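Local coordinates for hypothetical protein VC1899 (Vibrio cholerae, PDB 1XMX) that is of unknown function but has a Card1-like endonuclease domain of the PDDEXK clan and may therefore bind nucleic acid, at residues 180-185 with 344-349; 336-341 with 376-381; 340-345 with 361-366. All blocks are in the same frame, centred on the assembly; numbering follows the deposited sequence.

Interaction 1: 180-185 with 344-349; sequences NALELG and FRPLRH
Phe-344 meets Ala-181 and Gly-185 where the loop leaving strand 338-343 of the endonuclease domain runs up against the first turn of helix 181-201. From CB of Phe-344 the ring leaves with CG anti to the backbone N (chi1 176°). Its CD1 passes the methyl of Ala-181, and CE1 comes closest, 3.3 Å from Ala-181 CB, a tight carbon-carbon approach made obliquely to the ring. The tip, CZ, lies 3.4 Å from Ala-181 O, and round the far side CE2 stands 4.1 Å from Gly-185 CA. Beyond the two segments, Trp-253 meets the same ring edge-to-face and Leu-368 also packs on it.

The polar link across the contact runs through one water. It donates to Ala-181 O at 2.7 Å and to Phe-344 O at 2.8 Å, and it accepts from Arg-345 NH2 at 2.9 Å. This water also sits 3.5 Å above the plane of the Phe-344 ring, over its centre. The Arg-345 chain is bent at chi2 and chi3, and its NH2 lies 3.6 Å from Gly-185 CA, while Pro-346 CD lies over one face of the guanidinium. CD2 of Leu-182 also packs on CG of Pro-346.

No direct hydrogen bond joins the segments. The chemistry thus implies an apolar contact closed by a buried aromatic ring, with two carbonyl oxygens and one guanidinium nitrogen, Arg-345 NH2, meeting at a water that donates both of its hydrogens.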
ATOM      1  N   ASN A 180     -10.906  -0.062  25.064  1.00 20.42           N
ATOM      2  CA  ASN A 180     -12.103   0.349  25.770  1.00 20.35           C
ATOM      3  C   ASN A 180     -12.848   1.304  24.860  1.00 19.78           C
ATOM      4  O   ASN A 180     -13.340   2.325  25.319  1.00 21.14           O
ATOM      5  CB  ASN A 180     -11.701   1.103  27.046  1.00 21.12           C
ATOM      6  CG  ASN A 180     -11.005   0.209  28.029  1.00 23.09           C
ATOM      7  OD1 ASN A 180     -11.597  -0.726  28.524  1.00 24.77           O
ATOM      8  ND2 ASN A 180      -9.726   0.456  28.280  1.00 24.51           N
ATOM      9  N   ALA A 181     -12.883   1.008  23.573  1.00 16.80           N
ATOM     10  CA  ALA A 181     -13.388   1.982  22.586  1.00 17.99           C
ATOM     11  C   ALA A 181     -14.859   2.401  22.763  1.00 17.91           C
ATOM     12  O   ALA A 181     -15.210   3.578  22.595  1.00 17.86           O
ATOM     13  CB  ALA A 181     -13.144   1.488  21.155  1.00 15.17           C
ATOM     14  N   LEU A 182     -15.729   1.435  23.039  1.00 20.14           N
ATOM     15  CA  LEU A 182     -17.137   1.749  23.211  1.00 23.40           C
ATOM     16  C   LEU A 182     -17.321   2.562  24.486  1.00 25.17           C
ATOM     17  O   LEU A 182     -18.103   3.503  24.492  1.00 27.86           O
ATOM     18  CB  LEU A 182     -18.014   0.499  23.210  1.00 23.89           C
ATOM     19  CG  LEU A 182     -18.169  -0.263  21.894  1.00 25.31           C
ATOM     20  CD1 LEU A 182     -19.299  -1.215  22.058  1.00 25.10           C
ATOM     21  CD2 LEU A 182     -18.436   0.724  20.752  1.00 25.68           C
ATOM     22  N   GLU A 183     -16.574   2.225  25.547  1.00 26.25           N
ATOM     23  CA  GLU A 183     -16.648   2.979  26.836  1.00 26.99           C
ATOM     24  C   GLU A 183     -16.254   4.448  26.666  1.00 26.47           C
ATOM     25  O   GLU A 183     -16.808   5.329  27.287  1.00 24.63           O
ATOM     26  CB  GLU A 183     -15.719   2.332  27.874  1.00 27.71           C
ATOM     27  CG  GLU A 183     -15.571   3.126  29.199  1.00 28.17           C
ATOM     28  CD  GLU A 183     -14.372   2.662  30.077  1.00 28.38           C
ATOM     29  OE1 GLU A 183     -13.492   1.865  29.667  1.00 25.99           O
ATOM     30  OE2 GLU A 183     -14.320   3.135  31.225  1.00 31.16           O
ATOM     31  N   LEU A 184     -15.304   4.698  25.774  1.00 26.35           N
ATOM     32  CA  LEU A 184     -14.703   6.009  25.632  1.00 25.93           C
ATOM     33  C   LEU A 184     -15.302   6.820  24.511  1.00 25.96           C
ATOM     34  O   LEU A 184     -14.988   7.993  24.364  1.00 26.29           O
ATOM     35  CB  LEU A 184     -13.185   5.855  25.428  1.00 25.97           C
ATOM     36  CG  LEU A 184     -12.458   5.325  26.682  1.00 24.65           C
ATOM     37  CD1 LEU A 184     -10.905   5.240  26.485  1.00 26.29           C
ATOM     38  CD2 LEU A 184     -12.746   6.149  27.853  1.00 23.02           C
ATOM     39  N   GLY A 185     -16.172   6.195  23.727  1.00 26.79           N
ATOM     40  CA  GLY A 185     -16.821   6.817  22.577  1.00 27.49           C
ATOM     41  C   GLY A 185     -17.054   8.311  22.705  1.00 28.14           C
ATOM     42  O   GLY A 185     -16.275   9.102  22.196  1.00 27.84           O
ATOM     43  N   PHE A 344     -13.204   3.287  14.731  1.00 25.10           N
ATOM     44  CA  PHE A 344     -13.364   3.407  16.153  1.00 24.10           C
ATOM     45  C   PHE A 344     -14.838   3.334  16.548  1.00 24.55           C
ATOM     46  O   PHE A 344     -15.170   2.824  17.644  1.00 23.77           O
ATOM     47  CB  PHE A 344     -12.727   4.727  16.593  1.00 26.99           C
ATOM     48  CG  PHE A 344     -12.895   5.048  18.069  1.00 26.72           C
ATOM     49  CD1 PHE A 344     -12.208   4.320  19.042  1.00 28.74           C
ATOM     50  CD2 PHE A 344     -13.693   6.090  18.469  1.00 26.09           C
ATOM     51  CE1 PHE A 344     -12.350   4.619  20.406  1.00 28.74           C
ATOM     52  CE2 PHE A 344     -13.834   6.388  19.814  1.00 27.86           C
ATOM     53  CZ  PHE A 344     -13.166   5.651  20.783  1.00 27.89           C
ATOM     54  N   ARG A 345     -15.726   3.792  15.658  1.00 23.21           N
ATOM     55  CA  ARG A 345     -17.139   3.786  15.922  1.00 25.72           C
ATOM     56  C   ARG A 345     -17.833   2.609  15.255  1.00 25.97           C
ATOM     57  O   ARG A 345     -17.374   2.124  14.249  1.00 25.73           O
ATOM     58  CB  ARG A 345     -17.759   5.119  15.460  1.00 29.68           C
ATOM     59  CG  ARG A 345     -17.181   6.416  16.157  1.00 32.25           C
ATOM     60  CD  ARG A 345     -18.089   6.954  17.288  1.00 35.87           C
ATOM     61  NE  ARG A 345     -18.012   6.177  18.548  1.00 38.56           N
ATOM     62  CZ  ARG A 345     -19.054   5.667  19.230  1.00 39.38           C
ATOM     63  NH1 ARG A 345     -20.303   5.857  18.817  1.00 40.64           N
ATOM     64  NH2 ARG A 345     -18.853   4.953  20.341  1.00 37.44           N
ATOM     65  N   PRO A 346     -18.978   2.167  15.809  1.00 27.44           N
ATOM     66  CA  PRO A 346     -19.731   1.010  15.299  1.00 28.51           C
ATOM     67  C   PRO A 346     -20.003   1.156  13.813  1.00 30.34           C
ATOM     68  O   PRO A 346     -20.124   2.251  13.315  1.00 28.83           O
ATOM     69  CB  PRO A 346     -21.047   1.062  16.085  1.00 27.90           C
ATOM     70  CG  PRO A 346     -20.707   1.843  17.333  1.00 27.65           C
ATOM     71  CD  PRO A 346     -19.593   2.765  17.007  1.00 26.87           C
ATOM     72  N   LEU A 347     -20.084   0.044  13.094  1.00 34.01           N
ATOM     73  CA  LEU A 347     -20.386   0.115  11.673  1.00 36.26           C
ATOM     74  C   LEU A 347     -21.811  -0.380  11.402  1.00 36.07           C
ATOM     75  O   LEU A 347     -22.197  -1.454  11.826  1.00 36.35           O
ATOM     76  CB  LEU A 347     -19.365  -0.695  10.886  1.00 38.79           C
ATOM     77  CG  LEU A 347     -17.958  -0.691  11.487  1.00 39.64           C
ATOM     78  CD1 LEU A 347     -17.599  -2.077  12.134  1.00 39.73           C
ATOM     79  CD2 LEU A 347     -16.975  -0.268  10.432  1.00 38.88           C
ATOM     80  N   ARG A 348     -22.601   0.440  10.736  1.00 36.46           N
ATOM     81  CA  ARG A 348     -23.957   0.060  10.366  1.00 37.64           C
ATOM     82  C   ARG A 348     -23.922  -1.187   9.423  1.00 36.69           C
ATOM     83  O   ARG A 348     -22.904  -1.431   8.763  1.00 34.90           O
ATOM     84  CB  ARG A 348     -24.622   1.308   9.783  1.00 41.07           C
ATOM     85  CG  ARG A 348     -25.917   1.137   9.032  1.00 45.85           C
ATOM     86  CD  ARG A 348     -26.162   2.414   8.244  1.00 48.63           C
ATOM     87  NE  ARG A 348     -25.927   3.617   9.054  1.00 51.69           N
ATOM     88  CZ  ARG A 348     -24.979   4.524   8.801  1.00 53.33           C
ATOM     89  NH1 ARG A 348     -24.160   4.361   7.754  1.00 53.02           N
ATOM     90  NH2 ARG A 348     -24.857   5.607   9.581  1.00 52.97           N
ATOM     91  N   HIS A 349     -24.973  -2.009   9.412  1.00 35.06           N
ATOM     92  CA  HIS A 349     -24.954  -3.228   8.596  1.00 36.13           C
ATOM     93  C   HIS A 349     -24.828  -3.021   7.086  1.00 36.26           C
ATOM     94  O   HIS A 349     -24.236  -3.851   6.397  1.00 35.02           O
ATOM     95  CB  HIS A 349     -26.090  -4.201   8.908  1.00 36.93           C
ATOM     96  CG  HIS A 349     -25.589  -5.518   9.410  1.00 40.02           C
ATOM     97  ND1 HIS A 349     -25.151  -6.520   8.565  1.00 42.84           N
ATOM     98  CD2 HIS A 349     -25.376  -5.969  10.669  1.00 40.88           C
ATOM     99  CE1 HIS A 349     -24.725  -7.546   9.289  1.00 42.85           C
ATOM    100  NE2 HIS A 349     -24.841  -7.230  10.567  1.00 41.85           N
TER
HETATM  101  O   HOH W   1     -16.165   3.784  20.037  1.00 26.42           O

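Interaction 2: 336-341 with 376-381; sequences QARAML and TQWFKA
Trp-378 is sandwiched between two side chains of one strand, with the guanidinium of Arg-338 over one face of its indole and Met-340 over the other. This is strand-on-helix packing in the alpha/beta core of the Card1-like endonuclease domain: strand 338-341 and helix 376-380 run nearly antiparallel, their axes 10.8 Å apart at closest approach. Arg-338 and Met-340, two apart on the strand, point the same way, so the ring fits between them.

On the arginine side the contact is an off-centre cation-pi interaction. CZ of Arg-338 lies 4.0 Å from the centroid of the five-membered ring of Trp-378, 31° off the ring normal, and the two planes are 36° apart rather than stacked flat. NH1 of Arg-338 comes 3.5 Å from Trp-378 NE1. The modelled bond from NH2 of Arg-338 to Trp-378 O is too short to be trusted in detail. NH2 is also hydrogen-bonded to His-305 NE2, whose ring meets Trp-378 edge-to-face, and C of Ala-381 lies over the guanidinium face opposite Trp-378 NE1.

On the methionine side, CB of Met-340 makes a CH-pi contact over the six-membered ring, 3.8 Å from its centroid. The sulfur stands obliquely at 4.6 Å from the same centroid of Trp-378, a Met-aromatic contact. The bend at chi3 (-77°) swings CE back over the indole, 3.7 Å from both CG and CD2 of Trp-378. At the benzo end of the ring, CZ2 of Trp-378 approaches the strand backbone itself, lying 3.5 Å from Ala-339 C.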
ATOM      1  N   GLN A 336      -3.852  -6.746  -7.402  1.00 20.57           N
ATOM      2  CA  GLN A 336      -3.507  -7.512  -6.209  1.00 20.39           C
ATOM      3  C   GLN A 336      -3.607  -6.623  -4.952  1.00 19.98           C
ATOM      4  O   GLN A 336      -3.390  -7.111  -3.823  1.00 16.67           O
ATOM      5  CB  GLN A 336      -2.058  -8.025  -6.321  1.00 23.91           C
ATOM      6  CG  GLN A 336      -1.838  -9.403  -6.996  1.00 26.03           C
ATOM      7  CD  GLN A 336      -2.459  -9.459  -8.338  1.00 28.38           C
ATOM      8  OE1 GLN A 336      -1.971  -8.825  -9.300  1.00 30.46           O
ATOM      9  NE2 GLN A 336      -3.567 -10.189  -8.432  1.00 27.20           N
ATOM     10  N   ALA A 337      -3.850  -5.316  -5.129  1.00 17.48           N
ATOM     11  CA  ALA A 337      -3.866  -4.453  -3.928  1.00 15.82           C
ATOM     12  C   ALA A 337      -5.051  -4.762  -2.982  1.00 15.28           C
ATOM     13  O   ALA A 337      -6.125  -5.257  -3.383  1.00 14.67           O
ATOM     14  CB  ALA A 337      -3.769  -2.980  -4.266  1.00 15.01           C
ATOM     15  N   ARG A 338      -4.822  -4.545  -1.698  1.00 17.16           N
ATOM     16  CA  ARG A 338      -5.846  -4.839  -0.680  1.00 17.98           C
ATOM     17  C   ARG A 338      -6.055  -3.636   0.227  1.00 16.48           C
ATOM     18  O   ARG A 338      -5.138  -2.873   0.468  1.00 15.60           O
ATOM     19  CB  ARG A 338      -5.442  -6.046   0.142  1.00 19.48           C
ATOM     20  CG  ARG A 338      -5.879  -7.287  -0.596  1.00 25.55           C
ATOM     21  CD  ARG A 338      -5.170  -8.607  -0.320  1.00 26.56           C
ATOM     22  NE  ARG A 338      -4.557  -8.772   0.989  1.00 28.29           N
ATOM     23  CZ  ARG A 338      -5.103  -9.350   2.067  1.00 25.82           C
ATOM     24  NH1 ARG A 338      -6.360  -9.817   2.101  1.00 25.17           N
ATOM     25  NH2 ARG A 338      -4.359  -9.417   3.130  1.00 21.37           N
ATOM     26  N   ALA A 339      -7.269  -3.477   0.728  1.00 15.99           N
ATOM     27  CA  ALA A 339      -7.551  -2.355   1.610  1.00 16.36           C
ATOM     28  C   ALA A 339      -8.469  -2.717   2.781  1.00 16.72           C
ATOM     29  O   ALA A 339      -9.377  -3.540   2.692  1.00 17.51           O
ATOM     30  CB  ALA A 339      -8.105  -1.113   0.802  1.00 14.47           C
ATOM     31  N   MET A 340      -8.221  -2.023   3.875  1.00 17.74           N
ATOM     32  CA  MET A 340      -8.933  -2.235   5.109  1.00 15.39           C
ATOM     33  C   MET A 340      -9.460  -0.880   5.660  1.00 15.67           C
ATOM     34  O   MET A 340      -8.798   0.152   5.538  1.00 14.94           O
ATOM     35  CB  MET A 340      -7.916  -2.783   6.088  1.00 14.71           C
ATOM     36  CG  MET A 340      -8.418  -2.733   7.499  1.00 14.71           C
ATOM     37  SD  MET A 340      -7.377  -3.553   8.690  1.00 12.29           S
ATOM     38  CE  MET A 340      -7.785  -5.319   8.364  1.00  9.07           C
ATOM     39  N   LEU A 341     -10.628  -0.892   6.286  1.00 16.57           N
ATOM     40  CA  LEU A 341     -11.045   0.296   7.075  1.00 16.48           C
ATOM     41  C   LEU A 341     -11.024  -0.066   8.550  1.00 15.52           C
ATOM     42  O   LEU A 341     -11.666  -1.027   8.961  1.00 13.57           O
ATOM     43  CB  LEU A 341     -12.426   0.792   6.633  1.00 16.20           C
ATOM     44  CG  LEU A 341     -13.143   1.847   7.463  1.00 17.44           C
ATOM     45  CD1 LEU A 341     -12.331   3.138   7.502  1.00 18.04           C
ATOM     46  CD2 LEU A 341     -14.555   2.092   6.854  1.00 18.81           C
ATOM     47  N   THR A 376      -2.719  -9.145  11.836  1.00 18.56           N
ATOM     48  CA  THR A 376      -1.873 -10.290  11.505  1.00 19.98           C
ATOM     49  C   THR A 376      -2.627 -11.199  10.564  1.00 19.05           C
ATOM     50  O   THR A 376      -2.128 -11.570   9.534  1.00 22.72           O
ATOM     51  CB  THR A 376      -1.425 -11.075  12.800  1.00 19.74           C
ATOM     52  OG1 THR A 376      -0.788 -10.179  13.719  1.00 19.42           O
ATOM     53  CG2 THR A 376      -0.376 -12.178  12.443  1.00 19.89           C
ATOM     54  N   GLN A 377      -3.846 -11.539  10.901  1.00 19.06           N
ATOM     55  CA  GLN A 377      -4.638 -12.356  10.024  1.00 19.57           C
ATOM     56  C   GLN A 377      -4.731 -11.770   8.621  1.00 19.09           C
ATOM     57  O   GLN A 377      -4.557 -12.514   7.641  1.00 19.74           O
ATOM     58  CB  GLN A 377      -6.015 -12.580  10.621  1.00 19.12           C
ATOM     59  CG  GLN A 377      -5.902 -13.356  11.946  1.00 22.84           C
ATOM     60  CD  GLN A 377      -7.221 -13.472  12.705  1.00 24.03           C
ATOM     61  OE1 GLN A 377      -8.152 -12.668  12.526  1.00 25.60           O
ATOM     62  NE2 GLN A 377      -7.278 -14.416  13.602  1.00 23.29           N
ATOM     63  N   TRP A 378      -4.946 -10.453   8.513  1.00 16.75           N
ATOM     64  CA  TRP A 378      -5.170  -9.794   7.215  1.00 15.34           C
ATOM     65  C   TRP A 378      -3.885  -9.927   6.430  1.00 17.19           C
ATOM     66  O   TRP A 378      -3.916 -10.306   5.230  1.00 15.01           O
ATOM     67  CB  TRP A 378      -5.491  -8.313   7.374  1.00 14.16           C
ATOM     68  CG  TRP A 378      -5.908  -7.584   6.116  1.00 11.70           C
ATOM     69  CD1 TRP A 378      -6.848  -7.979   5.198  1.00 10.47           C
ATOM     70  CD2 TRP A 378      -5.423  -6.312   5.686  1.00 12.13           C
ATOM     71  NE1 TRP A 378      -6.921  -7.036   4.159  1.00 10.91           N
ATOM     72  CE2 TRP A 378      -6.071  -5.996   4.468  1.00 11.22           C
ATOM     73  CE3 TRP A 378      -4.482  -5.409   6.198  1.00 11.27           C
ATOM     74  CZ2 TRP A 378      -5.825  -4.811   3.796  1.00 11.90           C
ATOM     75  CZ3 TRP A 378      -4.223  -4.259   5.510  1.00 10.96           C
ATOM     76  CH2 TRP A 378      -4.918  -3.954   4.329  1.00 11.40           C
ATOM     77  N   PHE A 379      -2.759  -9.702   7.121  1.00 16.52           N
ATOM     78  CA  PHE A 379      -1.446  -9.763   6.458  1.00 17.42           C
ATOM     79  C   PHE A 379      -1.000 -11.186   6.090  1.00 19.35           C
ATOM     80  O   PHE A 379      -0.233 -11.361   5.127  1.00 19.55           O
ATOM     81  CB  PHE A 379      -0.362  -9.153   7.315  1.00 16.85           C
ATOM     82  CG  PHE A 379      -0.497  -7.658   7.515  1.00 19.12           C
ATOM     83  CD1 PHE A 379      -0.893  -6.825   6.462  1.00 18.12           C
ATOM     84  CD2 PHE A 379      -0.227  -7.079   8.761  1.00 17.76           C
ATOM     85  CE1 PHE A 379      -0.964  -5.425   6.631  1.00 18.77           C
ATOM     86  CE2 PHE A 379      -0.297  -5.663   8.931  1.00 18.27           C
ATOM     87  CZ  PHE A 379      -0.671  -4.845   7.871  1.00 16.94           C
ATOM     88  N   LYS A 380      -1.394 -12.173   6.896  1.00 20.73           N
ATOM     89  CA  LYS A 380      -1.146 -13.582   6.578  1.00 21.48           C
ATOM     90  C   LYS A 380      -1.866 -13.952   5.284  1.00 20.93           C
ATOM     91  O   LYS A 380      -1.283 -14.637   4.439  1.00 21.46           O
ATOM     92  CB  LYS A 380      -1.560 -14.541   7.697  1.00 21.94           C
ATOM     93  CG  LYS A 380      -0.770 -14.288   9.008  1.00 27.88           C
ATOM     94  CD  LYS A 380      -0.693 -15.514   9.902  1.00 30.29           C
ATOM     95  CE  LYS A 380      -1.126 -15.140  11.347  1.00 32.57           C
ATOM     96  NZ  LYS A 380      -0.791 -16.151  12.382  1.00 33.33           N
ATOM     97  N   ALA A 381      -3.112 -13.510   5.151  1.00 19.54           N
ATOM     98  CA  ALA A 381      -3.878 -13.748   3.936  1.00 19.99           C
ATOM     99  C   ALA A 381      -3.208 -13.222   2.682  1.00 19.57           C
ATOM    100  O   ALA A 381      -3.514 -13.702   1.601  1.00 22.52           O
ATOM    101  CB  ALA A 381      -5.323 -13.281   4.069  1.00 18.84           C
TER

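Interaction 3: 340-345 with 361-366; sequences MLVSFR and ALIGPD
Ile-363 O is gripped twice by the neighbouring strand: Ser-343 N donates a nearly straight hydrogen bond of 2.8 Å (175° at the hydrogen), and Val-342 CA adds a CA-H...O contact at 3.4 Å. These are adjacent parallel strands of a beta-alpha-beta unit, 338-343 and 361-363 joined through helix 349-358, with strand 303-310 pairing on the other side of 338-343. The ladder continues with Ile-363 N to Leu-341 O at 3.0 Å and Leu-341 N to Ala-361 O at 2.9 Å, and the short segment axes are inclined by 15°.

Side chains sort by face. Ile-363 CD1 touches the sulfur of Met-340 at 3.8 Å, and Ala-361 CB meets the methionine CE; helix 371-380 covers this side. On the other face Leu-341 and Leu-362 lie side by side, pointing the same way, CB of Leu-341 to CD2 of Leu-362.

Past the strands, Pro-365 packs against the loop after strand 338-343, its CB 3.3 Å from Phe-344 O. Ser-343, with OG anti to its own N, donates in the carbonyl plane, on a lone pair, to Arg-345 O at 2.8 Å, and that same oxygen lies 3.4 Å from Pro-365 CD.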
ATOM      1  N   MET A 340      -8.221  -2.023   3.875  1.00 17.74           N
ATOM      2  CA  MET A 340      -8.933  -2.235   5.109  1.00 15.39           C
ATOM      3  C   MET A 340      -9.460  -0.880   5.660  1.00 15.67           C
ATOM      4  O   MET A 340      -8.798   0.152   5.538  1.00 14.94           O
ATOM      5  CB  MET A 340      -7.916  -2.783   6.088  1.00 14.71           C
ATOM      6  CG  MET A 340      -8.418  -2.733   7.499  1.00 14.71           C
ATOM      7  SD  MET A 340      -7.377  -3.553   8.690  1.00 12.29           S
ATOM      8  CE  MET A 340      -7.785  -5.319   8.364  1.00  9.07           C
ATOM      9  N   LEU A 341     -10.628  -0.892   6.286  1.00 16.57           N
ATOM     10  CA  LEU A 341     -11.045   0.296   7.075  1.00 16.48           C
ATOM     11  C   LEU A 341     -11.024  -0.066   8.550  1.00 15.52           C
ATOM     12  O   LEU A 341     -11.666  -1.027   8.961  1.00 13.57           O
ATOM     13  CB  LEU A 341     -12.426   0.792   6.633  1.00 16.20           C
ATOM     14  CG  LEU A 341     -13.143   1.847   7.463  1.00 17.44           C
ATOM     15  CD1 LEU A 341     -12.331   3.138   7.502  1.00 18.04           C
ATOM     16  CD2 LEU A 341     -14.555   2.092   6.854  1.00 18.81           C
ATOM     17  N   VAL A 342     -10.242   0.679   9.341  1.00 17.56           N
ATOM     18  CA  VAL A 342     -10.291   0.511  10.798  1.00 18.26           C
ATOM     19  C   VAL A 342     -11.180   1.642  11.362  1.00 20.10           C
ATOM     20  O   VAL A 342     -10.909   2.813  11.110  1.00 20.08           O
ATOM     21  CB  VAL A 342      -8.875   0.522  11.429  1.00 16.90           C
ATOM     22  CG1 VAL A 342      -8.977   0.467  12.978  1.00 12.74           C
ATOM     23  CG2 VAL A 342      -8.002  -0.672  10.822  1.00 17.32           C
ATOM     24  N   SER A 343     -12.236   1.280  12.087  1.00 19.54           N
ATOM     25  CA  SER A 343     -13.226   2.238  12.543  1.00 22.37           C
ATOM     26  C   SER A 343     -13.358   2.144  14.062  1.00 23.96           C
ATOM     27  O   SER A 343     -13.555   1.064  14.599  1.00 23.11           O
ATOM     28  CB  SER A 343     -14.589   1.959  11.900  1.00 23.53           C
ATOM     29  OG  SER A 343     -15.519   2.977  12.274  1.00 27.08           O
ATOM     30  N   PHE A 344     -13.204   3.287  14.731  1.00 25.10           N
ATOM     31  CA  PHE A 344     -13.364   3.407  16.153  1.00 24.10           C
ATOM     32  C   PHE A 344     -14.838   3.334  16.548  1.00 24.55           C
ATOM     33  O   PHE A 344     -15.170   2.824  17.644  1.00 23.77           O
ATOM     34  CB  PHE A 344     -12.727   4.727  16.593  1.00 26.99           C
ATOM     35  CG  PHE A 344     -12.895   5.048  18.069  1.00 26.72           C
ATOM     36  CD1 PHE A 344     -12.208   4.320  19.042  1.00 28.74           C
ATOM     37  CD2 PHE A 344     -13.693   6.090  18.469  1.00 26.09           C
ATOM     38  CE1 PHE A 344     -12.350   4.619  20.406  1.00 28.74           C
ATOM     39  CE2 PHE A 344     -13.834   6.388  19.814  1.00 27.86           C
ATOM     40  CZ  PHE A 344     -13.166   5.651  20.783  1.00 27.89           C
ATOM     41  N   ARG A 345     -15.726   3.792  15.658  1.00 23.21           N
ATOM     42  CA  ARG A 345     -17.139   3.786  15.922  1.00 25.72           C
ATOM     43  C   ARG A 345     -17.833   2.609  15.255  1.00 25.97           C
ATOM     44  O   ARG A 345     -17.374   2.124  14.249  1.00 25.73           O
ATOM     45  CB  ARG A 345     -17.759   5.119  15.460  1.00 29.68           C
ATOM     46  CG  ARG A 345     -17.181   6.416  16.157  1.00 32.25           C
ATOM     47  CD  ARG A 345     -18.089   6.954  17.288  1.00 35.87           C
ATOM     48  NE  ARG A 345     -18.012   6.177  18.548  1.00 38.56           N
ATOM     49  CZ  ARG A 345     -19.054   5.667  19.230  1.00 39.38           C
ATOM     50  NH1 ARG A 345     -20.303   5.857  18.817  1.00 40.64           N
ATOM     51  NH2 ARG A 345     -18.853   4.953  20.341  1.00 37.44           N
ATOM     52  N   ALA A 361     -11.637  -5.100   3.826  1.00 19.20           N
ATOM     53  CA  ALA A 361     -11.644  -5.712   5.154  1.00 16.49           C
ATOM     54  C   ALA A 361     -12.107  -4.641   6.165  1.00 18.29           C
ATOM     55  O   ALA A 361     -11.942  -3.436   5.929  1.00 16.07           O
ATOM     56  CB  ALA A 361     -10.196  -6.215   5.485  1.00 17.48           C
ATOM     57  N   LEU A 362     -12.641  -5.068   7.301  1.00 20.56           N
ATOM     58  CA  LEU A 362     -13.050  -4.116   8.346  1.00 24.30           C
ATOM     59  C   LEU A 362     -12.495  -4.518   9.715  1.00 23.71           C
ATOM     60  O   LEU A 362     -12.487  -5.702  10.071  1.00 22.11           O
ATOM     61  CB  LEU A 362     -14.595  -4.044   8.470  1.00 23.82           C
ATOM     62  CG  LEU A 362     -15.380  -3.418   7.330  1.00 25.64           C
ATOM     63  CD1 LEU A 362     -16.841  -3.360   7.677  1.00 26.98           C
ATOM     64  CD2 LEU A 362     -14.877  -2.043   6.979  1.00 24.83           C
ATOM     65  N   ILE A 363     -12.094  -3.523  10.489  1.00 22.68           N
ATOM     66  CA  ILE A 363     -11.953  -3.727  11.935  1.00 22.40           C
ATOM     67  C   ILE A 363     -12.764  -2.637  12.693  1.00 22.11           C
ATOM     68  O   ILE A 363     -12.437  -1.441  12.648  1.00 22.88           O
ATOM     69  CB  ILE A 363     -10.486  -3.737  12.407  1.00 21.23           C
ATOM     70  CG1 ILE A 363      -9.706  -4.919  11.784  1.00 21.49           C
ATOM     71  CG2 ILE A 363     -10.407  -3.873  13.922  1.00 20.76           C
ATOM     72  CD1 ILE A 363      -8.171  -4.881  12.169  1.00 19.41           C
ATOM     73  N   GLY A 364     -13.818  -3.056  13.360  1.00 21.00           N
ATOM     74  CA  GLY A 364     -14.588  -2.106  14.144  1.00 22.62           C
ATOM     75  C   GLY A 364     -14.261  -2.145  15.628  1.00 24.64           C
ATOM     76  O   GLY A 364     -13.315  -2.854  16.087  1.00 20.76           O
ATOM     77  N   PRO A 365     -15.040  -1.359  16.405  1.00 26.98           N
ATOM     78  CA  PRO A 365     -14.770  -1.166  17.834  1.00 26.45           C
ATOM     79  C   PRO A 365     -14.692  -2.470  18.608  1.00 27.24           C
ATOM     80  O   PRO A 365     -13.886  -2.601  19.502  1.00 28.96           O
ATOM     81  CB  PRO A 365     -15.965  -0.308  18.311  1.00 25.68           C
ATOM     82  CG  PRO A 365     -16.976  -0.356  17.193  1.00 25.50           C
ATOM     83  CD  PRO A 365     -16.205  -0.579  15.939  1.00 25.52           C
ATOM     84  N   ASP A 366     -15.524  -3.437  18.276  1.00 30.64           N
ATOM     85  CA  ASP A 366     -15.570  -4.667  19.044  1.00 32.67           C
ATOM     86  C   ASP A 366     -14.229  -5.411  18.928  1.00 34.94           C
ATOM     87  O   ASP A 366     -13.710  -5.999  19.913  1.00 37.49           O
ATOM     88  CB  ASP A 366     -16.741  -5.527  18.566  1.00 33.28           C
ATOM     89  CG  ASP A 366     -18.109  -4.915  18.922  1.00 35.77           C
ATOM     90  OD1 ASP A 366     -18.198  -4.088  19.880  1.00 36.04           O
ATOM     91  OD2 ASP A 366     -19.098  -5.262  18.229  1.00 36.71           O
TER

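Interactions 2 and 3 share strand 338-343 and are both buried; interaction 2 packs a helix on the sheet, whereas interaction 3 is the sheet itself, so one depends on side-chain stacking and the other on backbone hydrogen bonds. Met-340 serves both, and Ala-361 CB touches the indole of Trp-378. Interaction 1, only partly buried and centred about 26 Å from the chain centre, against about 10 Å for interaction 2, begins where interaction 3 runs out: Phe-344 and Arg-345 belong to both, and Leu-182 packs on Pro-365. There the polar link between the segments runs through a water, at the meeting of helix 181-201 with the endonuclease domain.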